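Local structure of hyaluronidase-phage associated (Streptococcus pyogenes, 2WB3) at the interface of chains A and B. The protein cleaves hyaluronan as a lyase of the phage tail fibre, which has a triple-stranded beta-helix, and so probably opens a way through the streptococcal capsule. Numbering follows the deposited sequence. Chains: chain A/B, Hyaluronidase-phage associated.

Contact 1: the interface of chains A and B. Residues chain A 106, 114, 116, 120; chain B 112-114.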
loop_
_atom_site.group_PDB
_atom_site.type_symbol
_atom_site.label_atom_id
_atom_site.label_comp_id
_atom_site.label_asym_id
_atom_site.label_seq_id
_atom_site.Cartn_x
_atom_site.Cartn_y
_atom_site.Cartn_z
ATOM N N PHE A 106 1.274 -30.617 20.274
ATOM C CA PHE A 106 -0.147 -30.891 20.125
ATOM C C PHE A 106 -0.458 -30.786 18.658
ATOM O O PHE A 106 0.035 -29.884 18.001
ATOM C CB PHE A 106 -0.962 -29.807 20.880
ATOM C CG PHE A 106 -2.465 -29.997 20.803
ATOM C CD1 PHE A 106 -3.140 -30.684 21.793
ATOM C CD2 PHE A 106 -3.209 -29.448 19.773
ATOM C CE1 PHE A 106 -4.505 -30.862 21.719
ATOM C CE2 PHE A 106 -4.608 -29.633 19.697
ATOM C CZ PHE A 106 -5.238 -30.337 20.692
ATOM N N PHE A 114 -6.773 -35.857 17.508
ATOM C CA PHE A 114 -5.774 -34.997 18.138
ATOM C C PHE A 114 -4.720 -35.848 18.844
ATOM O O PHE A 114 -4.949 -37.032 19.192
ATOM C CB PHE A 114 -6.411 -33.934 19.068
ATOM C CG PHE A 114 -7.058 -34.503 20.288
ATOM C CD1 PHE A 114 -6.342 -34.685 21.441
ATOM C CD2 PHE A 114 -8.405 -34.841 20.280
ATOM C CE1 PHE A 114 -6.939 -35.239 22.565
ATOM C CE2 PHE A 114 -9.002 -35.362 21.391
ATOM C CZ PHE A 114 -8.267 -35.583 22.526
ATOM N N SER A 116 -1.842 -35.051 22.056
ATOM C CA SER A 116 -1.339 -34.104 23.029
ATOM C C SER A 116 -0.124 -34.744 23.690
ATOM O O SER A 116 -0.184 -35.924 24.029
ATOM C CB SER A 116 -2.395 -33.821 24.098
ATOM O OG SER A 116 -1.854 -33.052 25.171
ATOM N N SER A 120 -3.620 -33.805 30.481
ATOM C CA SER A 120 -4.598 -32.805 30.131
ATOM C C SER A 120 -5.817 -32.962 30.998
ATOM O O SER A 120 -5.893 -33.889 31.835
ATOM C CB SER A 120 -4.936 -32.969 28.645
ATOM O OG SER A 120 -3.733 -32.728 27.917
ATOM N N GLY B 112 1.945 -28.723 25.473
ATOM C CA GLY B 112 1.028 -29.496 24.636
ATOM C C GLY B 112 -0.131 -30.068 25.405
ATOM O O GLY B 112 -1.004 -30.696 24.824
ATOM N N ASP B 113 -0.151 -29.840 26.712
ATOM C CA ASP B 113 -1.334 -30.148 27.501
ATOM C C ASP B 113 -2.504 -29.285 27.070
ATOM O O ASP B 113 -2.335 -28.115 26.733
ATOM C CB ASP B 113 -1.057 -29.930 28.984
ATOM C CG ASP B 113 -0.555 -28.557 29.275
ATOM O OD1 ASP B 113 0.527 -28.196 28.765
ATOM O OD2 ASP B 113 -1.230 -27.807 30.007
ATOM N N PHE B 114 -3.705 -29.835 27.097
ATOM C CA PHE B 114 -4.891 -29.017 26.855
ATOM C C PHE B 114 -5.757 -28.965 28.112
ATOM O O PHE B 114 -5.677 -29.841 29.009
ATOM C CB PHE B 114 -5.677 -29.472 25.600
ATOM C CG PHE B 114 -6.321 -30.812 25.739
ATOM C CD1 PHE B 114 -7.590 -30.932 26.241
ATOM C CD2 PHE B 114 -5.651 -31.962 25.344
ATOM C CE1 PHE B 114 -8.176 -32.181 26.395
ATOM C CE2 PHE B 114 -6.233 -33.190 25.469
ATOM C CZ PHE B 114 -7.484 -33.304 26.015
#
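Two serines of chain A hold the turn of chain B that leads into strand 114-116. The hydroxyl OG of A:Ser116 donates to the carbonyl oxygen O of B:Gly112 at 2.5 Å, a short bond that reaches the oxygen from above the carbonyl plane, 39° out of it. B:Phe114 N in turn donates to A:Ser120 OG at 3.0 Å in a nearly straight bond.

Apolar and aromatic contacts pack on the B:Phe114 ring. With chi1 at 67°, its CG lies between the backbone N and the carbonyl carbon, which brings the ring against A:Ser120. The CB methylene of that serine covers one face, 3.5 Å from the ring centroid and shifted toward the rim. A:Ser116 CB lies in plane at the edge. A:Phe114 and A:Phe106 approach from the side opposite A:Ser120. A:Phe114 brings CE1 to 3.6 Å from B:Phe114 CE2, the two rings meeting edge-to-face with planes 83° apart. A:Phe106 adds a looser contact, its side chain crossing that of B:Phe114 at about a right angle.

The site joins the 112-114 turn of one chain to different strands of its neighbour, with Phe114 of both chains meeting, and probably fixes their register in the fibre.

Contact 2: the interface of chains A and B. Residues chain A 26, 29-30; chain B 8, 15-17.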
loop_
_atom_site.group_PDB
_atom_site.type_symbol
_atom_site.label_atom_id
_atom_site.label_comp_id
_atom_site.label_asym_id
_atom_site.label_seq_id
_atom_site.Cartn_x
_atom_site.Cartn_y
_atom_site.Cartn_z
ATOM N N ASN A 26 -18.008 -3.552 4.249
ATOM C CA ASN A 26 -18.751 -4.337 3.262
ATOM C C ASN A 26 -19.031 -5.723 3.785
ATOM O O ASN A 26 -18.125 -6.569 3.879
ATOM C CB ASN A 26 -17.929 -4.384 1.960
ATOM C CG ASN A 26 -18.482 -5.360 0.938
ATOM O OD1 ASN A 26 -19.690 -5.676 0.910
ATOM N ND2 ASN A 26 -17.586 -5.885 0.104
ATOM N N GLY A 29 -17.985 -9.201 1.528
ATOM C CA GLY A 29 -16.700 -9.745 1.116
ATOM C C GLY A 29 -15.710 -9.634 2.285
ATOM O O GLY A 29 -15.794 -8.699 3.130
ATOM N N SER A 30 -14.734 -10.535 2.261
ATOM C CA SER A 30 -13.628 -10.569 3.229
ATOM C C SER A 30 -12.912 -9.251 3.256
ATOM O O SER A 30 -12.634 -8.659 2.218
ATOM C CB SER A 30 -12.671 -11.712 2.827
ATOM O OG SER A 30 -13.334 -12.951 3.131
ATOM N N MET B 8 -12.264 0.255 3.291
ATOM C CA MET B 8 -13.324 0.021 2.318
ATOM C C MET B 8 -14.648 0.495 2.960
ATOM O O MET B 8 -15.119 -0.091 3.946
ATOM C CB MET B 8 -13.364 -1.439 1.879
ATOM C CG MET B 8 -14.666 -1.758 1.180
ATOM S SD MET B 8 -14.587 -3.160 0.126
ATOM C CE MET B 8 -13.503 -2.505 -1.158
ATOM N N ASN B 15 -20.986 -6.717 -1.796
ATOM C CA ASN B 15 -20.456 -7.371 -2.977
ATOM C C ASN B 15 -19.264 -8.145 -2.450
ATOM O O ASN B 15 -19.023 -8.114 -1.239
ATOM C CB ASN B 15 -20.059 -6.308 -4.010
ATOM C CG ASN B 15 -19.097 -5.277 -3.436
ATOM O OD1 ASN B 15 -17.964 -5.588 -3.177
ATOM N ND2 ASN B 15 -19.555 -4.041 -3.255
ATOM N N PHE B 16 -18.539 -8.863 -3.303
ATOM C CA PHE B 16 -17.464 -9.738 -2.837
ATOM C C PHE B 16 -16.093 -9.059 -2.674
ATOM O O PHE B 16 -15.097 -9.711 -2.322
ATOM C CB PHE B 16 -17.359 -10.942 -3.775
ATOM C CG PHE B 16 -18.485 -11.904 -3.591
ATOM C CD1 PHE B 16 -18.656 -12.567 -2.360
ATOM C CD2 PHE B 16 -19.405 -12.123 -4.612
ATOM C CE1 PHE B 16 -19.735 -13.461 -2.157
ATOM C CE2 PHE B 16 -20.468 -13.016 -4.433
ATOM C CZ PHE B 16 -20.640 -13.684 -3.199
ATOM N N SER B 17 -16.039 -7.753 -2.857
ATOM C CA SER B 17 -14.770 -7.092 -2.843
ATOM C C SER B 17 -14.137 -6.864 -1.420
ATOM O O SER B 17 -14.822 -6.727 -0.377
ATOM C CB SER B 17 -14.840 -5.819 -3.665
ATOM O OG SER B 17 -15.249 -4.826 -2.760
HETATM O O HOH W 1 -14.837 -6.299 2.345
HETATM O O HOH W 2 -14.490 -11.790 -0.259
#
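The side-chain amide of A:Asn26 lies against the backbone of B:Asn15 and B:Ser17, and this is the close part of the contact. Its OD1 accepts from B:Asn15 N at 3.2 Å, while its ND2 donates to B:Asn15 O at 3.0 Å, so both ends of the amide grip one residue. The acceptor lies close to the amide plane of A:Asn26, whereas the ND2 stands well above the carbonyl plane of B:Asn15, 55° out of it. The same ND2 makes a weak, bent bond to B:Ser17 O. A chi1 of 170° turns CG of A:Asn26 away from its own backbone N and carries the amide across to chain B. The chain B turn is braced from within: OD1 of the B:Asn15 side chain accepts in its carbonyl plane from both B:Ser17 N and B:Ser17 OG, each at 2.9 Å. This second-shell clasp probably holds the turn so that its carbonyls face A:Asn26.

Packing is looser elsewhere, with B:Met8 SD 4.0 Å from A:Asn26 CB. Toward A:Gly29 and A:Ser30 water fills in. Water 1 bridges A:Gly29 O, at 2.7 Å, and B:Ser17 O, while water 2 connects A:Ser30 N with B:Phe16 O.

The site lies between loops: that of chain A joins strands 20-24 and 32-36, and that of chain B follows strand 4-8, which ends at B:Met8.

Contact 3: the interface of chains A and B. Residues chain A 68-71; chain B 47-50.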
loop_
_atom_site.group_PDB
_atom_site.type_symbol
_atom_site.label_atom_id
_atom_site.label_comp_id
_atom_site.label_asym_id
_atom_site.label_seq_id
_atom_site.Cartn_x
_atom_site.Cartn_y
_atom_site.Cartn_z
ATOM N N ILE A 68 -14.237 -11.311 18.508
ATOM C CA ILE A 68 -15.491 -11.577 17.795
ATOM C C ILE A 68 -16.535 -10.750 18.552
ATOM O O ILE A 68 -16.816 -11.066 19.707
ATOM C CB ILE A 68 -15.802 -13.048 17.921
ATOM C CG1 ILE A 68 -14.639 -13.891 17.360
ATOM C CG2 ILE A 68 -17.068 -13.427 17.080
ATOM C CD1 ILE A 68 -14.725 -15.384 17.805
ATOM N N VAL A 69 -17.029 -9.666 17.956
ATOM C CA VAL A 69 -17.898 -8.722 18.692
ATOM C C VAL A 69 -19.276 -8.501 18.018
ATOM O O VAL A 69 -19.443 -8.721 16.810
ATOM C CB VAL A 69 -17.213 -7.366 18.933
ATOM C CG1 VAL A 69 -15.929 -7.535 19.754
ATOM C CG2 VAL A 69 -16.925 -6.566 17.620
ATOM N N LYS A 70 -20.258 -8.050 18.810
ATOM C CA LYS A 70 -21.566 -7.623 18.286
ATOM C C LYS A 70 -21.468 -6.324 17.570
ATOM O O LYS A 70 -20.476 -5.617 17.685
ATOM C CB LYS A 70 -22.567 -7.460 19.423
ATOM C CG LYS A 70 -22.101 -6.528 20.531
ATOM C CD LYS A 70 -23.213 -6.595 21.629
ATOM C CE LYS A 70 -22.903 -5.778 22.855
ATOM N NZ LYS A 70 -22.441 -4.484 22.334
ATOM N N LYS A 71 -22.513 -5.977 16.836
ATOM C CA LYS A 71 -22.570 -4.676 16.206
ATOM C C LYS A 71 -22.428 -3.589 17.306
ATOM O O LYS A 71 -23.134 -3.660 18.289
ATOM C CB LYS A 71 -23.923 -4.517 15.480
ATOM C CG LYS A 71 -24.103 -3.185 14.740
ATOM C CD LYS A 71 -25.204 -3.408 13.721
ATOM C CE LYS A 71 -25.258 -2.328 12.637
ATOM N NZ LYS A 71 -25.286 -1.011 13.293
ATOM N N THR B 47 -10.419 -8.298 14.146
ATOM C CA THR B 47 -11.745 -8.178 14.736
ATOM C C THR B 47 -12.864 -8.412 13.740
ATOM O O THR B 47 -12.925 -7.793 12.718
ATOM C CB THR B 47 -11.961 -6.822 15.350
ATOM O OG1 THR B 47 -10.985 -6.678 16.363
ATOM C CG2 THR B 47 -13.352 -6.719 16.071
ATOM N N HIS B 48 -13.772 -9.318 14.073
ATOM C CA HIS B 48 -14.967 -9.431 13.244
ATOM C C HIS B 48 -16.100 -8.809 14.056
ATOM O O HIS B 48 -16.290 -9.197 15.183
ATOM C CB HIS B 48 -15.310 -10.882 12.990
ATOM C CG HIS B 48 -16.613 -11.030 12.271
ATOM N ND1 HIS B 48 -17.806 -11.064 12.944
ATOM C CD2 HIS B 48 -16.928 -11.006 10.951
ATOM C CE1 HIS B 48 -18.810 -11.095 12.080
ATOM N NE2 HIS B 48 -18.308 -11.062 10.864
ATOM N N GLU B 49 -16.874 -7.927 13.434
ATOM C CA GLU B 49 -18.056 -7.306 14.034
ATOM C C GLU B 49 -19.316 -7.738 13.253
ATOM O O GLU B 49 -19.343 -7.692 12.039
ATOM C CB GLU B 49 -17.901 -5.788 13.945
ATOM C CG GLU B 49 -18.912 -5.011 14.789
ATOM C CD GLU B 49 -18.870 -3.531 14.522
ATOM O OE1 GLU B 49 -17.772 -2.997 14.247
ATOM O OE2 GLU B 49 -19.951 -2.901 14.592
ATOM N N ASN B 50 -20.329 -8.230 13.945
ATOM C CA ASN B 50 -21.618 -8.514 13.307
ATOM C C ASN B 50 -22.060 -7.267 12.526
ATOM O O ASN B 50 -22.087 -6.152 13.072
ATOM C CB ASN B 50 -22.626 -8.921 14.388
ATOM C CG ASN B 50 -23.896 -9.572 13.809
ATOM O OD1 ASN B 50 -24.187 -9.455 12.605
ATOM N ND2 ASN B 50 -24.585 -10.340 14.641
HETATM O O HOH W 3 -18.734 -11.023 15.536
#
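A parallel beta pairing between subunits forms this interface, aligning strand 64-69 of chain A with strand 45-49 of chain B and extending hydrogen bonding from one chain to the next. A:Val69 uses both backbone polar groups: its N donates to B:His48 O at 2.9 Å, and its O accepts from B:Asn50 N at 3.0 Å. The first bond is almost straight, 177° at the hydrogen, and runs nearly along the C=O axis.

Water 3 reinforces the pairing. It lies in plane at the edge of the B:His48 ring, 2.8 Å from ND1, and also bonds to A:Val69 O and B:His48 O, tying the imidazole to both backbones.

On the apolar side, one branch of A:Val69 does the touching: CG2 lies 3.8 Å from B:Glu49 CG and 3.9 Å from the B:Thr47 methyl CG2. B:Glu49 has CG anti to its backbone N (chi1 -168°) and continues extended past A:Val69 toward A:Lys71. Its OE2 comes to 3.6 Å from A:Lys71 CA, but A:Lys71 NZ remains 5.8 Å away, so any attraction would be long-range.

The site joins neighbouring chains where their strands run into loops and probably stiffens the fibre shaft.

Contacts 2 and 3 are neighbours, with C-alpha centres about 16 Å apart, toward the N-terminal part of the fragment. Contact 1 lies further along the fibre, about 37 Å from contact 2 and 29 Å from contact 3, nearer the C-terminal helix 140-152. They share no residues, and each draws on different segments: loops beside early strands in contact 2, paired strand ends in contact 3, and a later turn with aromatic side chains in contact 1. Together they join one pair of chains at successive levels, and presumably recur between the other neighbouring chains of the triple-stranded beta-helix.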